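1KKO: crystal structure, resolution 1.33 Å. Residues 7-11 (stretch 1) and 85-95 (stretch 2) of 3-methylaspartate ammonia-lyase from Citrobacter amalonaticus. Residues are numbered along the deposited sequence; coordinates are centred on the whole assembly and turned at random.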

ATOM      1  N   LEU A   7      18.468   0.906  15.041  1.00 12.41           N
ATOM      2  CA  LEU A   7      18.754   0.103  13.853  1.00 12.96           C
ATOM      3  C   LEU A   7      18.269   0.826  12.622  1.00 12.31           C
ATOM      4  O   LEU A   7      17.211   1.447  12.647  1.00 12.34           O
ATOM      5  CB  LEU A   7      18.033  -1.248  13.908  1.00 13.45           C
ATOM      6  CG  LEU A   7      18.382  -2.169  15.066  1.00 15.48           C
ATOM      7  CD1 LEU A   7      17.754  -3.521  14.803  1.00 17.74           C
ATOM      8  CD2 LEU A   7      19.850  -2.325  15.218  1.00 19.50           C
ATOM      9  N   PHE A   8      19.053   0.734  11.556  1.00 11.95           N
ATOM     10  CA  PHE A   8      18.744   1.339  10.265  1.00 12.02           C
ATOM     11  C   PHE A   8      18.737   0.247   9.203  1.00 12.11           C
ATOM     12  O   PHE A   8      19.714  -0.493   9.072  1.00 13.03           O
ATOM     13  CB  PHE A   8      19.781   2.401   9.916  1.00 12.40           C
ATOM     14  CG  PHE A   8      19.816   3.554  10.888  1.00 13.21           C
ATOM     15  CD1 PHE A   8      18.812   4.516  10.889  1.00 14.08           C
ATOM     16  CD2 PHE A   8      20.847   3.672  11.807  1.00 14.62           C
ATOM     17  CE1 PHE A   8      18.831   5.578  11.769  1.00 15.33           C
ATOM     18  CE2 PHE A   8      20.858   4.730  12.707  1.00 16.24           C
ATOM     19  CZ  PHE A   8      19.849   5.683  12.674  1.00 16.06           C
ATOM     20  N   THR A   9      17.641   0.135   8.461  1.00 11.52           N
ATOM     21  CA  THR A   9      17.535  -0.888   7.429  1.00 12.58           C
ATOM     22  C   THR A   9      17.032  -0.300   6.125  1.00 11.76           C
ATOM     23  O   THR A   9      16.030   0.428   6.074  1.00 11.60           O
ATOM     24  CB  THR A   9      16.638  -2.045   7.886  1.00 13.79           C
ATOM     25  OG1 THR A   9      15.347  -1.580   8.204  1.00 16.88           O
ATOM     26  CG2 THR A   9      17.071  -2.576   9.195  1.00 14.67           C
ATOM     27  N   ALA A  10      17.733  -0.632   5.055  1.00 11.91           N
ATOM     28  CA  ALA A  10      17.367  -0.192   3.713  1.00 11.98           C
ATOM     29  C   ALA A  10      16.068  -0.837   3.281  1.00 12.20           C
ATOM     30  O   ALA A  10      15.783  -1.977   3.638  1.00 13.04           O
ATOM     31  CB  ALA A  10      18.465  -0.554   2.715  1.00 12.75           C
ATOM     32  N   GLY A  11      15.263  -0.101   2.523  1.00 11.40           N
ATOM     33  CA  GLY A  11      14.041  -0.655   1.971  1.00 11.11           C
ATOM     34  C   GLY A  11      13.609   0.093   0.739  1.00 10.71           C
ATOM     35  O   GLY A  11      14.287   0.993   0.235  1.00 10.82           O
TER
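Stretch 2 85-95: LAEHFIPFLND

How do the two backbones run? Residues 7-11 are extended strand, while residues 86-95 form a helix with Leu85 at its N-cap position. The helix is kinked at Pro91, whose nitrogen has no hydrogen to give to the preceding turn, and widens to a pi-type turn at 93-95. It lies antiparallel to the strand, at 179° between N-to-C directions, with the axes 8.7 Å apart at closest approach. Ala10 therefore meets the start of the helix, and Phe8 meets residues further along.

Which residues bring the backbones closest? Ala10 faces Ala86, with CA atoms 5.4 Å apart and CB atoms 3.5 Å apart; two methyl groups ask for little space. The CA-to-CB bond of Ile90 points sideways relative to the strand, yet the end of the side chain comes nearer: its CD1 lies 3.7 Å from Ala10 N and 4.1 Å from Phe8 CB.

What holds the Phe8 ring? Leu93 CB sits over one face, 3.6 Å from the ring centroid and nearly on its normal, a CH-pi contact. At the ring edge, Asn94 OD1 approaches Phe8 CD2 to 3.4 Å.

Are there polar links? No direct hydrogen bond crosses the contact, but two waters bridge it. One donates to Asn94 OD1 and accepts from Phe8 N; the other donates to Phe8 O and accepts from Asn94 ND2.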

ATOM      1  N   LEU A  85      19.014   7.713  -1.444  1.00 18.31           N
ATOM      2  CA  LEU A  85      19.373   6.311  -1.666  1.00 19.10           C
ATOM      3  C   LEU A  85      20.009   5.676  -0.431  1.00 18.78           C
ATOM      4  O   LEU A  85      20.908   6.251   0.181  1.00 18.25           O
ATOM      5  CB  LEU A  85      20.306   6.195  -2.861  1.00 20.00           C
ATOM      6  CG  LEU A  85      19.757   6.722  -4.195  1.00 21.69           C
ATOM      7  CD1 LEU A  85      20.711   6.336  -5.315  1.00 23.55           C
ATOM      8  CD2 LEU A  85      18.364   6.203  -4.493  1.00 22.83           C
ATOM      9  N   ALA A  86      19.529   4.491  -0.061  1.00 18.67           N
ATOM     10  CA  ALA A  86      19.994   3.827   1.160  1.00 19.46           C
ATOM     11  C   ALA A  86      21.491   3.524   1.185  1.00 20.32           C
ATOM     12  O   ALA A  86      22.129   3.599   2.245  1.00 20.47           O
ATOM     13  CB  ALA A  86      19.210   2.558   1.399  1.00 19.49           C
ATOM     14  N   GLU A  87      22.055   3.197   0.029  1.00 21.22           N
ATOM     15  CA  GLU A  87      23.455   2.801  -0.062  1.00 22.30           C
ATOM     16  C   GLU A  87      24.325   3.787   0.682  1.00 23.10           C
ATOM     17  O   GLU A  87      25.181   3.396   1.467  1.00 24.59           O
ATOM     18  CB  GLU A  87      23.902   2.733  -1.524  1.00 22.56           C
ATOM     19  N   HIS A  88      24.099   5.063   0.409  1.00 23.65           N
ATOM     20  CA  HIS A  88      24.882   6.137   0.977  1.00 23.79           C
ATOM     21  C   HIS A  88      24.517   6.381   2.426  1.00 23.18           C
ATOM     22  O   HIS A  88      25.380   6.580   3.280  1.00 23.96           O
ATOM     23  CB  HIS A  88      24.638   7.418   0.187  1.00 24.09           C
ATOM     24  N   PHE A  89      23.230   6.347   2.715  1.00 21.73           N
ATOM     25  CA  PHE A  89      22.789   6.745   4.034  1.00 20.63           C
ATOM     26  C   PHE A  89      22.932   5.726   5.152  1.00 19.88           C
ATOM     27  O   PHE A  89      23.053   6.122   6.301  1.00 19.87           O
ATOM     28  CB  PHE A  89      21.385   7.314   3.951  1.00 20.41           C
ATOM     29  CG  PHE A  89      21.370   8.740   3.502  1.00 19.81           C
ATOM     30  CD1 PHE A  89      21.610   9.753   4.413  1.00 19.13           C
ATOM     31  CD2 PHE A  89      21.155   9.074   2.173  1.00 19.58           C
ATOM     32  CE1 PHE A  89      21.614  11.066   4.018  1.00 19.03           C
ATOM     33  CE2 PHE A  89      21.162  10.405   1.769  1.00 19.19           C
ATOM     34  CZ  PHE A  89      21.390  11.400   2.696  1.00 19.82           C
ATOM     35  N   ILE A  90      22.960   4.435   4.841  1.00 19.10           N
ATOM     36  CA  ILE A  90      23.062   3.429   5.894  1.00 18.78           C
ATOM     37  C   ILE A  90      24.357   3.620   6.712  1.00 18.34           C
ATOM     38  O   ILE A  90      24.304   3.757   7.931  1.00 17.35           O
ATOM     39  CB  ILE A  90      22.912   1.987   5.323  1.00 19.36           C
ATOM     40  CG1 ILE A  90      21.474   1.733   4.856  1.00 20.12           C
ATOM     41  CG2 ILE A  90      23.278   0.948   6.373  1.00 19.64           C
ATOM     42  CD1 ILE A  90      20.480   1.699   5.980  1.00 20.25           C
ATOM     43  N   PRO A  91      25.519   3.651   6.061  1.00 19.15           N
ATOM     44  CA  PRO A  91      26.771   3.869   6.798  1.00 19.22           C
ATOM     45  C   PRO A  91      26.800   5.211   7.517  1.00 18.86           C
ATOM     46  O   PRO A  91      27.271   5.287   8.653  1.00 19.25           O
ATOM     47  CB  PRO A  91      27.850   3.836   5.705  1.00 19.40           C
ATOM     48  CG  PRO A  91      27.225   3.300   4.518  1.00 20.07           C
ATOM     49  CD  PRO A  91      25.748   3.457   4.623  1.00 19.53           C
ATOM     50  N   PHE A  92      26.298   6.246   6.853  1.00 18.73           N
ATOM     51  CA  PHE A  92      26.221   7.588   7.421  1.00 18.59           C
ATOM     52  C   PHE A  92      25.424   7.551   8.728  1.00 17.71           C
ATOM     53  O   PHE A  92      25.849   8.083   9.753  1.00 17.93           O
ATOM     54  CB  PHE A  92      25.569   8.533   6.401  1.00 19.32           C
ATOM     55  CG  PHE A  92      25.317   9.930   6.914  1.00 20.52           C
ATOM     56  CD1 PHE A  92      24.163  10.228   7.620  1.00 21.10           C
ATOM     57  CD2 PHE A  92      26.219  10.957   6.648  1.00 21.90           C
ATOM     58  CE1 PHE A  92      23.924  11.503   8.082  1.00 21.53           C
ATOM     59  CE2 PHE A  92      25.981  12.239   7.103  1.00 21.90           C
ATOM     60  CZ  PHE A  92      24.840  12.514   7.816  1.00 21.80           C
ATOM     61  N   LEU A  93      24.259   6.912   8.703  1.00 16.87           N
ATOM     62  CA  LEU A  93      23.411   6.850   9.892  1.00 16.29           C
ATOM     63  C   LEU A  93      24.028   6.010  11.005  1.00 16.55           C
ATOM     64  O   LEU A  93      23.979   6.390  12.184  1.00 16.08           O
ATOM     65  CB  LEU A  93      22.028   6.318   9.517  1.00 16.03           C
ATOM     66  CG  LEU A  93      21.225   7.250   8.606  1.00 16.29           C
ATOM     67  CD1 LEU A  93      20.059   6.492   7.954  1.00 16.69           C
ATOM     68  CD2 LEU A  93      20.726   8.465   9.375  1.00 17.66           C
ATOM     69  N   ASN A  94      24.613   4.872  10.649  1.00 16.84           N
ATOM     70  CA  ASN A  94      25.236   4.025  11.658  1.00 18.04           C
ATOM     71  C   ASN A  94      26.415   4.744  12.317  1.00 19.08           C
ATOM     72  O   ASN A  94      26.579   4.697  13.530  1.00 19.63           O
ATOM     73  CB  ASN A  94      25.673   2.685  11.057  1.00 18.65           C
ATOM     74  CG  ASN A  94      24.501   1.751  10.820  1.00 19.24           C
ATOM     75  OD1 ASN A  94      23.565   1.704  11.614  1.00 20.64           O
ATOM     76  ND2 ASN A  94      24.550   0.996   9.734  1.00 19.67           N
ATOM     77  N   ASP A  95      27.193   5.459  11.515  1.00 19.59           N
ATOM     78  CA  ASP A  95      28.383   6.154  12.007  1.00 20.75           C
ATOM     79  C   ASP A  95      28.075   7.414  12.806  1.00 20.61           C
ATOM     80  O   ASP A  95      28.651   7.641  13.877  1.00 22.20           O
ATOM     81  CB  ASP A  95      29.262   6.577  10.829  1.00 21.29           C
ATOM     82  CG  ASP A  95      29.935   5.410  10.137  1.00 23.81           C
ATOM     83  OD1 ASP A  95      29.893   4.282  10.667  1.00 25.02           O
ATOM     84  OD2 ASP A  95      30.530   5.549   9.046  1.00 27.04           O
TER
HETATM   85  O   HOH W   1      21.753  -0.246  12.059  1.00 17.03           O
HETATM   86  O   HOH W   2      22.451  -1.045   9.281  1.00 24.29           O